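Local coordinates for protein methylase yhhF (PDB 2FPO) that methylates the N2 atom of guanine 966 of 16S rRNA in the assembled 30S particle, with S-adenosyl-L-methionine as methyl donor, at residues A[156-161]-A[187-192]. Sequence-based numbering, arbitrary orientation.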
loop_
_atom_site.group_PDB
_atom_site.type_symbol
_atom_site.label_atom_id
_atom_site.label_comp_id
_atom_site.label_asym_id
_atom_site.label_seq_id
_atom_site.Cartn_x
_atom_site.Cartn_y
_atom_site.Cartn_z
ATOM N N ILE A 156 4.176 -6.657 4.274
ATOM C CA ILE A 156 4.513 -5.294 3.862
ATOM C C ILE A 156 5.089 -5.324 2.428
ATOM O O ILE A 156 6.107 -5.947 2.155
ATOM C CB ILE A 156 5.521 -4.621 4.822
ATOM C CG1 ILE A 156 5.068 -4.718 6.286
ATOM C CG2 ILE A 156 5.788 -3.158 4.414
ATOM C CD1 ILE A 156 5.624 -5.982 7.048
ATOM N N TYR A 157 4.411 -4.659 1.522
ATOM C CA TYR A 157 4.833 -4.608 0.129
ATOM C C TYR A 157 5.764 -3.420 0.003
ATOM O O TYR A 157 5.438 -2.325 0.470
ATOM C CB TYR A 157 3.610 -4.479 -0.802
ATOM C CG TYR A 157 3.916 -4.089 -2.247
ATOM C CD1 TYR A 157 4.472 -5.007 -3.145
ATOM C CD2 TYR A 157 3.635 -2.804 -2.708
ATOM C CE1 TYR A 157 4.748 -4.644 -4.478
ATOM C CE2 TYR A 157 3.905 -2.435 -4.021
ATOM C CZ TYR A 157 4.461 -3.343 -4.898
ATOM O OH TYR A 157 4.702 -2.949 -6.198
ATOM N N VAL A 158 6.925 -3.661 -0.596
ATOM C CA VAL A 158 7.952 -2.648 -0.765
ATOM C C VAL A 158 8.383 -2.669 -2.223
ATOM O O VAL A 158 8.708 -3.714 -2.781
ATOM C CB VAL A 158 9.204 -2.880 0.184
ATOM C CG1 VAL A 158 10.288 -1.851 -0.097
ATOM C CG2 VAL A 158 8.796 -2.814 1.630
ATOM N N GLU A 159 8.301 -1.503 -2.851
ATOM C CA GLU A 159 8.744 -1.316 -4.208
ATOM C C GLU A 159 10.011 -0.421 -4.209
ATOM O O GLU A 159 10.060 0.626 -3.534
ATOM C CB GLU A 159 7.610 -0.682 -5.007
ATOM C CG GLU A 159 7.914 -0.462 -6.436
ATOM C CD GLU A 159 6.694 -0.013 -7.242
ATOM O OE1 GLU A 159 5.584 -0.571 -7.038
ATOM O OE2 GLU A 159 6.882 0.887 -8.093
ATOM N N SER A 160 11.027 -0.847 -4.963
ATOM C CA SER A 160 12.312 -0.162 -4.972
ATOM C C SER A 160 13.141 -0.478 -6.214
ATOM O O SER A 160 13.117 -1.592 -6.698
ATOM C CB SER A 160 13.097 -0.538 -3.713
ATOM O OG SER A 160 14.211 0.316 -3.546
ATOM N N GLU A 161 13.891 0.511 -6.703
ATOM C CA GLU A 161 14.795 0.306 -7.832
ATOM C C GLU A 161 15.881 -0.693 -7.452
ATOM O O GLU A 161 16.473 -0.589 -6.373
ATOM C CB GLU A 161 15.433 1.630 -8.268
ATOM C CG GLU A 161 14.493 2.571 -9.000
ATOM C CD GLU A 161 13.306 3.026 -8.150
ATOM O OE1 GLU A 161 13.518 3.482 -6.995
ATOM O OE2 GLU A 161 12.162 2.925 -8.651
ATOM N N ARG A 187 8.800 -6.398 -3.785
ATOM C CA ARG A 187 9.026 -7.337 -2.680
ATOM C C ARG A 187 7.860 -7.352 -1.676
ATOM O O ARG A 187 7.168 -6.358 -1.494
ATOM C CB ARG A 187 10.325 -6.996 -1.954
ATOM C CG ARG A 187 11.564 -7.098 -2.828
ATOM C CD ARG A 187 12.817 -6.667 -2.071
ATOM N NE ARG A 187 13.996 -6.872 -2.903
ATOM C CZ ARG A 187 14.743 -5.897 -3.404
ATOM N NH1 ARG A 187 14.449 -4.637 -3.159
ATOM N NH2 ARG A 187 15.794 -6.190 -4.140
ATOM N N LEU A 188 7.685 -8.489 -1.025
ATOM C CA LEU A 188 6.731 -8.649 0.052
ATOM C C LEU A 188 7.458 -9.258 1.237
ATOM O O LEU A 188 8.101 -10.302 1.102
ATOM C CB LEU A 188 5.554 -9.512 -0.404
ATOM C CG LEU A 188 4.298 -9.556 0.473
ATOM C CD1 LEU A 188 3.610 -8.190 0.577
ATOM C CD2 LEU A 188 3.359 -10.602 -0.096
ATOM N N TYR A 189 7.432 -8.542 2.364
ATOM C CA TYR A 189 8.055 -8.977 3.593
ATOM C C TYR A 189 6.986 -9.494 4.516
ATOM O O TYR A 189 5.870 -8.984 4.526
ATOM C CB TYR A 189 8.822 -7.843 4.292
ATOM C CG TYR A 189 10.067 -7.439 3.546
ATOM C CD1 TYR A 189 11.304 -7.995 3.856
ATOM C CD2 TYR A 189 9.998 -6.493 2.516
ATOM C CE1 TYR A 189 12.453 -7.622 3.162
ATOM C CE2 TYR A 189 11.129 -6.115 1.812
ATOM C CZ TYR A 189 12.346 -6.690 2.125
ATOM O OH TYR A 189 13.440 -6.293 1.406
ATOM N N GLN A 190 7.330 -10.529 5.275
ATOM C CA GLN A 190 6.473 -11.003 6.343
ATOM C C GLN A 190 7.115 -10.720 7.704
ATOM O O GLN A 190 8.296 -11.034 7.947
ATOM C CB GLN A 190 6.178 -12.495 6.206
ATOM C CG GLN A 190 5.114 -12.954 7.186
ATOM C CD GLN A 190 4.447 -14.243 6.778
ATOM O OE1 GLN A 190 3.255 -14.268 6.494
ATOM N NE2 GLN A 190 5.212 -15.326 6.751
ATOM N N ARG A 191 6.303 -10.145 8.581
ATOM C CA ARG A 191 6.756 -9.687 9.864
ATOM C C ARG A 191 6.298 -10.634 10.965
ATOM O O ARG A 191 5.134 -11.039 11.006
ATOM C CB ARG A 191 6.245 -8.267 10.088
ATOM C CG ARG A 191 6.697 -7.629 11.370
ATOM C CD ARG A 191 5.522 -7.332 12.262
ATOM N NE ARG A 191 5.976 -6.603 13.426
ATOM C CZ ARG A 191 5.321 -6.561 14.573
ATOM N NH1 ARG A 191 4.152 -7.183 14.690
ATOM N NH2 ARG A 191 5.843 -5.905 15.604
ATOM N N GLU A 192 7.225 -11.020 11.831
ATOM C CA GLU A 192 6.871 -11.762 13.048
ATOM C C GLU A 192 6.841 -10.842 14.260
ATOM O O GLU A 192 7.824 -10.151 14.545
ATOM C CB GLU A 192 7.851 -12.906 13.278
ATOM C CG GLU A 192 7.725 -14.016 12.273
ATOM C CD GLU A 192 6.322 -14.611 12.222
ATOM O OE1 GLU A 192 5.892 -15.242 13.223
ATOM O OE2 GLU A 192 5.660 -14.454 11.166
HETATM O O HOH W 1 11.550 -3.579 -3.195
HETATM O O HOH W 2 16.082 -2.700 -4.328
#
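Strand 154-161, the last parallel strand of the Rossmann-like methyltransferase sheet, pairs antiparallel with strand 184-191, which forms a hairpin with strand 173-181. At Ile156 the backbone makes a reciprocal pair with Tyr189: Ile156 N donates to Tyr189 O in the carbonyl plane, while Tyr189 N reaches Ile156 O from above its carbonyl plane, both at 2.9 Å. Ile156 CG1 lies beside its own backbone N, and CD1 ends 3.9 Å from Arg191 CB, the two side chains crossing obliquely. Tyr157, in a non-hydrogen-bonded pair with Leu188, turns to the other face, where helix 39-53 packs on both side chains. Its CB meets Leu188 CD1 at 4.0 Å, and its CA makes a CA-H...O contact of 3.3 Å with Arg187 O. With CG anti to the backbone N (chi1 166°), the ring runs alongside the strand, and OH donates to the anti lone pair of Glu159 OE1 at 2.7 Å. An alanine here would lose the ring and its hydroxyl, and would probably loosen the packing against helix 39-53 and leave the Glu159 carboxylate less firmly placed. Val158 forms the second reciprocal backbone pair, with Arg187, and its side chain crosses that of Tyr189 obliquely, with Val158 CG2 4.0 Å from Tyr189 CD2. Beyond it the extended Arg187 side chain reaches Ser160, whose CB lies at the guanidinium edge. Water 2 links Arg187 NH1 to Glu161 O, and Arg187 NE forms a salt bridge with Glu178. Backbone bonds thus set the register, while the Glu178 carboxylate probably compensates the charge of the buried Arg187.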